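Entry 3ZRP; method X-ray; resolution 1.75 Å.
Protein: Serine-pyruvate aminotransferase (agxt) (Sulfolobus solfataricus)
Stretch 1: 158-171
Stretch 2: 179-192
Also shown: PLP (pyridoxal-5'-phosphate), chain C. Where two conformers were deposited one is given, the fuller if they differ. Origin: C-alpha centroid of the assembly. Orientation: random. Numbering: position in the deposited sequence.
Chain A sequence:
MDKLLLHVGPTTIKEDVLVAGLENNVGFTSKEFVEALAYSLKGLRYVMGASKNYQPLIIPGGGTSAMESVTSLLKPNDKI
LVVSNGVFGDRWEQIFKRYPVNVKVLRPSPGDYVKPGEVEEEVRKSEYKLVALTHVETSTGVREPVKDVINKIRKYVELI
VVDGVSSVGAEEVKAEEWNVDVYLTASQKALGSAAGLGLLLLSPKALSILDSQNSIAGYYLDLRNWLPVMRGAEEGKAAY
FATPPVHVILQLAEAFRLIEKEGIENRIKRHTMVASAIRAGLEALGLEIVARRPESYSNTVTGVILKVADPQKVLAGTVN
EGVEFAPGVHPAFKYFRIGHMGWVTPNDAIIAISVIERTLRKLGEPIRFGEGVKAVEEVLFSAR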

# COMPACT_ATOMS: atom_id res chain seq x y z
N GLU A 158 -20.15 13.11 -18.39
CA GLU A 158 -18.95 13.92 -18.22
C GLU A 158 -17.69 13.05 -18.12
O GLU A 158 -16.67 13.36 -18.72
N LEU A 159 -17.78 11.96 -17.36
CA LEU A 159 -16.59 11.15 -17.04
C LEU A 159 -16.85 9.66 -17.19
O LEU A 159 -17.90 9.18 -16.79
N ILE A 160 -15.89 8.93 -17.75
CA ILE A 160 -15.98 7.46 -17.82
C ILE A 160 -14.73 6.83 -17.21
O ILE A 160 -13.60 7.19 -17.56
N VAL A 161 -14.95 5.93 -16.26
CA VAL A 161 -13.88 5.21 -15.59
C VAL A 161 -14.03 3.71 -15.86
O VAL A 161 -15.16 3.17 -15.89
N VAL A 162 -12.90 3.05 -16.07
CA VAL A 162 -12.92 1.60 -16.34
C VAL A 162 -11.98 0.90 -15.38
O VAL A 162 -10.81 1.26 -15.29
N ASP A 163 -12.52 -0.06 -14.62
CA ASP A 163 -11.72 -0.94 -13.81
C ASP A 163 -11.14 -2.03 -14.72
O ASP A 163 -11.86 -2.95 -15.12
N GLY A 164 -9.85 -1.88 -15.06
CA GLY A 164 -9.08 -2.88 -15.80
C GLY A 164 -8.10 -3.68 -14.96
O GLY A 164 -7.07 -4.14 -15.46
N VAL A 165 -8.43 -3.91 -13.68
CA VAL A 165 -7.57 -4.70 -12.81
C VAL A 165 -7.25 -6.10 -13.40
O VAL A 165 -6.10 -6.54 -13.35
N SER A 166 -8.26 -6.78 -13.98
CA SER A 166 -8.05 -8.08 -14.63
C SER A 166 -8.05 -8.03 -16.17
O SER A 166 -8.27 -9.05 -16.85
N SER A 167 -7.80 -6.85 -16.72
CA SER A 167 -7.70 -6.77 -18.19
C SER A 167 -6.39 -6.15 -18.75
O SER A 167 -5.86 -6.62 -19.79
N VAL A 168 -5.87 -5.11 -18.10
CA VAL A 168 -4.69 -4.40 -18.57
C VAL A 168 -3.48 -5.35 -18.58
O VAL A 168 -3.21 -6.04 -17.58
N GLY A 169 -2.79 -5.39 -19.70
CA GLY A 169 -1.65 -6.28 -19.91
C GLY A 169 -2.05 -7.59 -20.54
O GLY A 169 -1.19 -8.44 -20.79
N ALA A 170 -3.34 -7.78 -20.81
CA ALA A 170 -3.81 -9.05 -21.39
C ALA A 170 -4.88 -8.90 -22.47
O ALA A 170 -4.88 -9.66 -23.45
N GLU A 171 -5.81 -7.96 -22.27
CA GLU A 171 -6.88 -7.67 -23.23
C GLU A 171 -6.48 -6.40 -23.95
O GLU A 171 -5.70 -5.60 -23.40
N ASN A 179 -11.37 7.21 -25.58
CA ASN A 179 -11.69 8.41 -24.79
C ASN A 179 -12.17 8.05 -23.37
O ASN A 179 -13.27 8.40 -22.98
N VAL A 180 -11.35 7.31 -22.63
CA VAL A 180 -11.63 6.96 -21.22
C VAL A 180 -10.99 8.04 -20.37
O VAL A 180 -9.91 8.54 -20.70
N ASP A 181 -11.65 8.40 -19.27
CA ASP A 181 -11.11 9.43 -18.39
C ASP A 181 -10.22 8.92 -17.27
O ASP A 181 -9.26 9.61 -16.89
N VAL A 182 -10.57 7.74 -16.75
CA VAL A 182 -9.71 6.99 -15.82
C VAL A 182 -9.72 5.52 -16.21
O VAL A 182 -10.76 4.88 -16.24
N TYR A 183 -8.55 4.97 -16.52
CA TYR A 183 -8.42 3.54 -16.77
C TYR A 183 -7.50 3.08 -15.64
O TYR A 183 -6.46 3.70 -15.42
N LEU A 184 -7.89 2.07 -14.87
CA LEU A 184 -7.08 1.73 -13.72
C LEU A 184 -6.81 0.23 -13.68
O LEU A 184 -7.54 -0.58 -14.29
N THR A 185 -5.73 -0.13 -13.00
CA THR A 185 -5.36 -1.52 -12.81
C THR A 185 -4.59 -1.70 -11.48
O THR A 185 -4.54 -0.77 -10.64
N ALA A 186 -4.03 -2.89 -11.28
CA ALA A 186 -3.21 -3.18 -10.09
C ALA A 186 -1.90 -3.80 -10.54
O ALA A 186 -1.79 -4.23 -11.69
N SER A 187 -0.91 -3.87 -9.65
CA SER A 187 0.38 -4.42 -10.03
C SER A 187 0.42 -5.95 -10.20
O SER A 187 1.22 -6.48 -10.97
N GLN A 188 -0.45 -6.65 -9.49
CA GLN A 188 -0.29 -8.09 -9.30
C GLN A 188 -1.11 -8.99 -10.20
O GLN A 188 -1.10 -10.22 -10.01
N LYS A 189 -1.83 -8.43 -11.17
CA LYS A 189 -2.68 -9.31 -12.00
C LYS A 189 -2.03 -9.58 -13.38
O LYS A 189 -0.96 -10.24 -13.43
N ALA A 190 -2.60 -9.07 -14.48
CA ALA A 190 -2.04 -9.40 -15.80
C ALA A 190 -0.67 -8.76 -16.08
O ALA A 190 0.06 -9.20 -16.97
N LEU A 191 -0.32 -7.74 -15.29
CA LEU A 191 1.02 -7.15 -15.35
C LEU A 191 2.04 -8.10 -14.72
O LEU A 191 3.23 -8.03 -15.04
N GLY A 192 1.57 -8.99 -13.84
CA GLY A 192 2.41 -10.07 -13.29
C GLY A 192 3.54 -9.59 -12.39
O GLY A 192 4.61 -10.20 -12.38

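Parallel pairing of strands 159-163 and 182-186, with the cofactor pyridoxal-5'-phosphate (PLP) at the C-terminal end of the contact. The strongest link is covalent: Lys-189, in the m rotamer at chi1 and t beyond it, extends to PLP, where its NZ lies 1.4 Å from PLP C4A, the aldehyde-derived attachment expected of an aminotransferase. From the other stretch, Asp-163 (chi1 t) brings OD2 to 2.8 Å from PLP N1, while its OD1 accepts a hydrogen bond from Val-165 N at 2.9 Å, which ties the carboxylate to the loop just after its own strand. Gln-188 NE2 donates to PLP O1P at 3.0 Å, and Ser-166 OG (chi1 m) lies 3.2 Å from PLP O3.

At the far end, Asp-181 points toward stretch 1 with chi1 m, and its OD2 accepts a hydrogen bond from Ile-160 N at 2.9 Å. Ile-160 O answers by accepting from Asp-181 N at 2.9 Å and from Val-182 N at 3.2 Å, so side chain and backbone together fix the start of the pairing. The ladder continues with Val-162 N to Val-182 O at 2.8 Å, Leu-184 N to Val-162 O at 3.1 Å and Gly-164 N to Leu-184 O at 2.8 Å.

Beyond the ladder, Thr-185 (chi1 t) places OG1 3.0 Å from Gly-164 O. Water 1 fills the gap where the loops part: it donates to Val-165 O at 2.7 Å and Val-168 O at 2.6 Å, accepts from Ala-190 N at 3.0 Å, and hydrogen-bonds Thr-185 OG1 at 3.3 Å. It thus bridges backbone atoms that do not bond directly, Val-165 O and Ala-190 N being 4.5 Å apart.

Apolar packing follows the alternation of the strands. On the face carrying Val-162 and Tyr-183, Val-162 (t) sets CB 3.8 Å from the Tyr-183 ring centroid, almost on the ring normal, in a CH-pi contact; its CG1 reaches Tyr-183 CZ at 3.5 Å, and its CG2 meets Val-180 CG1 at 3.8 Å. The tyrosine's chi1, -139°, lies between wells. Gly-164 CA sits at the ring edge, 4.1 Å from Tyr-183 CE1; a CB there would clash with that same atom. On the face of Val-161, Asp-163, Val-182 and Leu-184, Val-161 (m) packs CG1 against Val-182 CB at 3.7 Å.

Val-165 (t) joins strand to cofactor: CG2 contacts Leu-184 CD1 at 3.8 Å, and CG1 touches Lys-189 CD at 3.6 Å, Ala-186 CB at 4.0 Å and PLP C4 at 3.6 Å. Val-168 (t) points toward stretch 2, its CB 3.8 Å from Thr-185 CB and its CG2 4.2 Å from Tyr-183 CE1. Ala-190 also points inward, its CB 3.7 Å from Ala-170 CB. Gly-169 leaves room for Leu-191 (m, t), whose CD2 lies 4.2 Å from Gly-169 CA.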

# COMPACT_ATOMS: atom_id res chain seq x y z
CB GLU A 158 -19.07 14.82 -17.00
CG GLU A 158 -20.25 15.81 -17.04
CD GLU A 158 -20.34 16.63 -15.78
OE1 GLU A 158 -19.31 17.19 -15.35
OE2 GLU A 158 -21.43 16.69 -15.18
CB LEU A 159 -16.11 11.45 -15.60
CG LEU A 159 -15.58 12.84 -15.27
CD1 LEU A 159 -15.33 12.99 -13.74
CD2 LEU A 159 -14.29 13.13 -16.05
CB ILE A 160 -16.17 6.99 -19.30
CG1 ILE A 160 -17.47 7.59 -19.89
CG2 ILE A 160 -16.31 5.46 -19.40
CD1 ILE A 160 -17.54 7.42 -21.41
CB VAL A 161 -13.80 5.53 -14.05
CG1 VAL A 161 -13.82 7.05 -13.81
CG2 VAL A 161 -14.91 4.85 -13.25
CB VAL A 162 -12.46 1.26 -17.78
CG1 VAL A 162 -12.53 -0.25 -18.04
CG2 VAL A 162 -13.30 2.06 -18.85
CB ASP A 163 -12.62 -1.53 -12.71
CG ASP A 163 -12.00 -2.75 -11.99
OD1 ASP A 163 -10.83 -3.11 -12.17
OD2 ASP A 163 -12.76 -3.38 -11.24
CB VAL A 165 -8.17 -4.81 -11.39
CG1 VAL A 165 -7.34 -5.75 -10.50
CG2 VAL A 165 -8.22 -3.43 -10.71
CB SER A 166 -9.09 -9.08 -14.15
OG SER A 166 -8.84 -9.39 -12.80
CB SER A 167 -8.91 -6.02 -18.76
OG SER A 167 -8.77 -4.64 -18.48
CB VAL A 168 -4.38 -3.10 -17.76
CG1 VAL A 168 -3.11 -2.39 -18.27
CG2 VAL A 168 -5.59 -2.17 -17.78
CB ALA A 170 -4.32 -9.97 -20.27
CB GLU A 171 -8.25 -7.45 -22.54
CG GLU A 171 -8.70 -8.55 -21.54
CD GLU A 171 -9.42 -9.74 -22.18
OE1 GLU A 171 -9.60 -9.79 -23.42
OE2 GLU A 171 -9.84 -10.64 -21.45
CB ASN A 179 -12.69 9.31 -25.55
CG ASN A 179 -12.62 10.79 -25.14
OD1 ASN A 179 -11.92 11.19 -24.20
ND2 ASN A 179 -13.37 11.62 -25.87
CB VAL A 180 -11.06 5.56 -20.85
CG1 VAL A 180 -11.28 5.22 -19.31
CG2 VAL A 180 -11.68 4.50 -21.72
CB ASP A 181 -12.23 10.31 -17.87
CG ASP A 181 -12.93 11.03 -19.00
OD1 ASP A 181 -12.25 11.86 -19.65
OD2 ASP A 181 -14.11 10.71 -19.26
CB VAL A 182 -10.20 7.05 -14.33
CG1 VAL A 182 -9.20 6.28 -13.43
CG2 VAL A 182 -10.36 8.50 -13.83
CB TYR A 183 -7.81 3.27 -18.17
CG TYR A 183 -8.48 2.12 -18.88
CD1 TYR A 183 -8.43 0.83 -18.35
CD2 TYR A 183 -9.20 2.33 -20.07
CE1 TYR A 183 -9.07 -0.24 -18.98
CE2 TYR A 183 -9.83 1.27 -20.73
CZ TYR A 183 -9.78 -0.02 -20.16
OH TYR A 183 -10.41 -1.09 -20.75
CB LEU A 184 -7.73 2.24 -12.41
CG LEU A 184 -9.10 1.64 -12.05
CD1 LEU A 184 -8.94 0.30 -11.31
CD2 LEU A 184 -9.96 2.61 -11.22
CB THR A 185 -4.63 -2.10 -14.08
OG1 THR A 185 -4.53 -3.52 -13.96
CG2 THR A 185 -3.23 -1.52 -14.29
CB ALA A 186 -3.96 -4.14 -9.15
CB SER A 187 1.49 -3.91 -9.10
OG SER A 187 1.19 -4.14 -7.73
CB GLN A 188 -0.57 -8.48 -7.82
CG GLN A 188 -2.07 -8.55 -7.37
CD GLN A 188 -2.76 -7.17 -7.19
OE1 GLN A 188 -2.14 -6.11 -7.34
NE2 GLN A 188 -4.07 -7.21 -6.94
CB LYS A 189 -4.19 -8.91 -11.96
CG LYS A 189 -4.84 -9.16 -10.53
CD LYS A 189 -6.40 -9.18 -10.40
CE LYS A 189 -6.90 -9.05 -8.88
NZ LYS A 189 -8.42 -9.01 -8.63
CB ALA A 190 -3.04 -9.12 -16.92
CB LEU A 191 1.07 -5.78 -14.66
CG LEU A 191 0.16 -4.72 -15.28
CD1 LEU A 191 0.19 -3.43 -14.49
CD2 LEU A 191 0.52 -4.46 -16.79
N1 PLP C . -11.38 -5.19 -9.65
C2 PLP C . -11.20 -6.44 -10.21
C2A PLP C . -11.83 -6.72 -11.55
C3 PLP C . -10.42 -7.42 -9.55
O3 PLP C . -10.24 -8.51 -10.09
C4 PLP C . -9.82 -7.14 -8.32
C4A PLP C . -8.95 -8.21 -7.66
C5 PLP C . -10.05 -5.86 -7.77
C6 PLP C . -10.81 -4.88 -8.44
C5A PLP C . -9.48 -5.44 -6.45
O4P PLP C . -8.06 -5.30 -6.45
P PLP C . -7.18 -5.34 -5.13
O1P PLP C . -5.80 -5.16 -5.68
O2P PLP C . -7.45 -6.71 -4.60
O3P PLP C . -7.72 -4.22 -4.31
O HOH W 1 -4.08 -6.52 -15.19